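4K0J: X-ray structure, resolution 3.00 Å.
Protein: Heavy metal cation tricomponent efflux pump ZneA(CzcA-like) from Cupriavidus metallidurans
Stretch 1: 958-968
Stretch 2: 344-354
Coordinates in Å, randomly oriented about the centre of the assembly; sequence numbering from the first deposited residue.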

# COMPACT_ATOMS: atom_id res chain seq x y z
N MET C 958 36.43 29.67 -36.45
CA MET C 958 35.90 28.94 -37.60
C MET C 958 35.94 27.43 -37.35
O MET C 958 34.91 26.75 -37.41
CB MET C 958 36.70 29.30 -38.85
CG MET C 958 36.38 28.45 -40.08
SD MET C 958 37.26 29.00 -41.56
CE MET C 958 38.96 28.96 -41.01
N ARG C 959 37.13 26.91 -37.06
CA ARG C 959 37.32 25.47 -36.86
C ARG C 959 36.56 24.83 -35.69
O ARG C 959 35.95 23.77 -35.88
CB ARG C 959 38.81 25.11 -36.83
CG ARG C 959 39.47 25.19 -38.19
CD ARG C 959 38.68 24.38 -39.21
NE ARG C 959 38.97 24.79 -40.59
CZ ARG C 959 38.30 24.37 -41.65
NH1 ARG C 959 38.62 24.80 -42.86
NH2 ARG C 959 37.29 23.51 -41.51
N PRO C 960 36.59 25.43 -34.48
CA PRO C 960 35.83 24.81 -33.39
C PRO C 960 34.33 24.73 -33.71
O PRO C 960 33.72 23.67 -33.56
CB PRO C 960 36.05 25.77 -32.22
CG PRO C 960 37.31 26.46 -32.52
CD PRO C 960 37.35 26.61 -34.01
N VAL C 961 33.78 25.85 -34.16
CA VAL C 961 32.36 25.93 -34.48
C VAL C 961 31.98 24.94 -35.58
O VAL C 961 31.01 24.20 -35.44
CB VAL C 961 31.95 27.35 -34.90
CG1 VAL C 961 30.51 27.37 -35.38
CG2 VAL C 961 32.13 28.31 -33.73
N LEU C 962 32.75 24.92 -36.67
CA LEU C 962 32.49 23.99 -37.76
C LEU C 962 32.57 22.54 -37.30
O LEU C 962 31.77 21.70 -37.70
CB LEU C 962 33.45 24.22 -38.92
CG LEU C 962 33.24 25.48 -39.76
CD1 LEU C 962 34.04 25.41 -41.04
CD2 LEU C 962 31.77 25.69 -40.05
N MET C 963 33.55 22.26 -36.44
CA MET C 963 33.78 20.90 -35.95
C MET C 963 32.60 20.42 -35.12
O MET C 963 32.04 19.35 -35.37
CB MET C 963 35.07 20.86 -35.13
CG MET C 963 35.79 19.52 -35.15
SD MET C 963 37.49 19.63 -34.56
CE MET C 963 37.23 20.28 -32.92
N THR C 964 32.22 21.24 -34.14
CA THR C 964 31.06 20.94 -33.30
C THR C 964 29.80 20.77 -34.15
O THR C 964 29.06 19.79 -34.00
CB THR C 964 30.80 22.07 -32.28
OG1 THR C 964 30.66 23.32 -32.97
CG2 THR C 964 31.96 22.18 -31.30
N ALA C 965 29.58 21.73 -35.04
CA ALA C 965 28.40 21.75 -35.90
C ALA C 965 28.39 20.59 -36.89
O ALA C 965 27.37 20.32 -37.53
CB ALA C 965 28.30 23.07 -36.63
N THR C 966 29.53 19.93 -37.04
CA THR C 966 29.60 18.76 -37.91
C THR C 966 29.33 17.47 -37.15
O THR C 966 28.47 16.68 -37.54
CB THR C 966 30.96 18.66 -38.62
OG1 THR C 966 31.16 19.82 -39.43
CG2 THR C 966 30.99 17.42 -39.50
N VAL C 967 30.07 17.25 -36.06
CA VAL C 967 29.86 16.04 -35.27
C VAL C 967 28.43 15.97 -34.73
O VAL C 967 27.82 14.90 -34.72
CB VAL C 967 30.86 15.91 -34.10
CG1 VAL C 967 32.22 15.50 -34.62
CG2 VAL C 967 30.94 17.20 -33.32
N ALA C 968 27.89 17.11 -34.31
CA ALA C 968 26.54 17.14 -33.79
C ALA C 968 25.51 16.92 -34.90
O ALA C 968 24.35 16.63 -34.63
CB ALA C 968 26.27 18.44 -33.05
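Stretch 2 344-354: LVSLVLLLFLG

Two helices of one chain, more than 600 residues apart in sequence, pack side by side and run in nearly opposite directions. Stretch 1 is helical from M958 and its helix continues later in the chain; stretch 2 enters already helical at L344, stays so through L353, and leaves helical geometry at G354, whose positive phi of 88° suits glycine, since a CB there would be jammed against the carbonyl O of L353. The helix axes make an angle of 159° between their N-to-C directions and approach to 9.3 Å. The antiparallel register sets the start of stretch 2 beside the end of stretch 1: V345 CA lies 5.1 Å from V967 CA, whereas F352 CA and M963 CA are 7.3 Å apart, so the backbones are closer at the valine pair and the wider gap at the other is filled by the phenylalanine ring. Within stretch 2 the i to i+4 ladder is regular, with V348 N to L344 O and F352 N to V348 O both at 2.9 Å.

V345, V348, L349, F352 and L353 form the contacting side of stretch 2. F352 has the largest covered area, and its CA-to-CB bond points toward stretch 1. M963 CG lies over one face of its ring, 4.0 Å from the centroid and 26° off the normal, a CH-pi contact in which M963 CG comes to 3.6 Å from F352 CD2. The M963 sulfur SD sits obliquely, 4.6 Å from the ring centroid, and also touches L353, with M963 SD to L353 CD2 at 4.1 Å. L962 CB meets F352 CZ at 4.4 Å. R959 starts sideways, but its end comes nearer: R959 NH2 lies 3.7 Å from F352 CE2, with that ring carbon at the edge of the guanidinium, near its plane, so the two groups are not stacked.

One turn back along stretch 2, V348 also points toward stretch 1 and is shared by two residues: V348 CG1 is 3.6 Å from both T966 CG2 and V967 CG1. T966 can offer its methyl to this apolar contact while its hydroxyl is engaged within its own helix, T966 OG1 donating to L962 O at 2.6 Å. V967 closes the interface, its CG1 lying 3.7 Å from V345 CG1 and 4.5 Å from L349 CD2. Its backbone takes part too, V967 O being 3.7 Å from V345 CG2. No hydrogen bond crosses between the stretches; the 459 Å² buried, both sides summed, comes mainly from apolar packing.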

# COMPACT_ATOMS: atom_id res chain seq x y z
N LEU C 344 30.80 7.72 -37.83
CA LEU C 344 30.77 8.99 -38.56
C LEU C 344 31.38 10.13 -37.75
O LEU C 344 32.15 10.93 -38.28
CB LEU C 344 29.34 9.34 -38.99
CG LEU C 344 28.82 8.58 -40.21
CD1 LEU C 344 27.33 8.81 -40.40
CD2 LEU C 344 29.59 9.00 -41.46
N VAL C 345 31.04 10.20 -36.47
CA VAL C 345 31.60 11.23 -35.59
C VAL C 345 33.12 11.08 -35.49
O VAL C 345 33.86 12.06 -35.60
CB VAL C 345 30.97 11.20 -34.18
CG1 VAL C 345 31.74 12.09 -33.23
CG2 VAL C 345 29.51 11.63 -34.25
N SER C 346 33.58 9.84 -35.32
CA SER C 346 35.02 9.58 -35.28
C SER C 346 35.68 9.89 -36.62
O SER C 346 36.83 10.32 -36.67
CB SER C 346 35.31 8.13 -34.87
OG SER C 346 35.06 7.95 -33.49
N LEU C 347 34.95 9.66 -37.71
CA LEU C 347 35.43 10.04 -39.04
C LEU C 347 35.65 11.54 -39.10
O LEU C 347 36.64 12.01 -39.67
CB LEU C 347 34.44 9.60 -40.12
CG LEU C 347 34.93 8.54 -41.10
CD1 LEU C 347 36.13 9.05 -41.88
CD2 LEU C 347 35.26 7.24 -40.38
N VAL C 348 34.72 12.30 -38.51
CA VAL C 348 34.85 13.75 -38.45
C VAL C 348 36.06 14.18 -37.63
O VAL C 348 36.84 15.03 -38.06
CB VAL C 348 33.59 14.42 -37.88
CG1 VAL C 348 33.78 15.93 -37.85
CG2 VAL C 348 32.38 14.05 -38.70
N LEU C 349 36.21 13.60 -36.44
CA LEU C 349 37.35 13.91 -35.58
C LEU C 349 38.69 13.62 -36.27
O LEU C 349 39.64 14.40 -36.18
CB LEU C 349 37.27 13.13 -34.27
CG LEU C 349 36.11 13.46 -33.33
CD1 LEU C 349 36.04 12.45 -32.19
CD2 LEU C 349 36.25 14.87 -32.78
N LEU C 350 38.74 12.48 -36.96
CA LEU C 350 39.94 12.06 -37.68
C LEU C 350 40.26 13.02 -38.82
O LEU C 350 41.39 13.47 -38.96
CB LEU C 350 39.74 10.65 -38.24
CG LEU C 350 41.01 9.88 -38.62
CD1 LEU C 350 41.72 9.40 -37.37
CD2 LEU C 350 40.69 8.72 -39.54
N LEU C 351 39.24 13.34 -39.62
CA LEU C 351 39.41 14.25 -40.74
C LEU C 351 39.80 15.66 -40.29
O LEU C 351 40.50 16.38 -41.00
CB LEU C 351 38.13 14.31 -41.58
CG LEU C 351 37.87 13.10 -42.48
CD1 LEU C 351 36.40 13.02 -42.89
CD2 LEU C 351 38.77 13.15 -43.70
N PHE C 352 39.36 16.04 -39.10
CA PHE C 352 39.59 17.40 -38.60
C PHE C 352 40.93 17.56 -37.89
O PHE C 352 41.78 18.33 -38.34
CB PHE C 352 38.44 17.85 -37.69
CG PHE C 352 37.46 18.75 -38.38
CD1 PHE C 352 36.45 18.22 -39.17
CD2 PHE C 352 37.55 20.13 -38.25
CE1 PHE C 352 35.54 19.05 -39.81
CE2 PHE C 352 36.64 20.96 -38.89
CZ PHE C 352 35.64 20.42 -39.67
N LEU C 353 41.12 16.85 -36.78
CA LEU C 353 42.34 17.00 -35.99
C LEU C 353 43.59 16.55 -36.75
O LEU C 353 44.67 17.10 -36.56
CB LEU C 353 42.23 16.23 -34.67
CG LEU C 353 41.09 16.62 -33.74
CD1 LEU C 353 41.15 15.81 -32.45
CD2 LEU C 353 41.10 18.11 -33.43
N GLY C 354 43.43 15.54 -37.60
CA GLY C 354 44.54 15.00 -38.37
C GLY C 354 45.26 13.91 -37.61
O GLY C 354 45.72 12.93 -38.20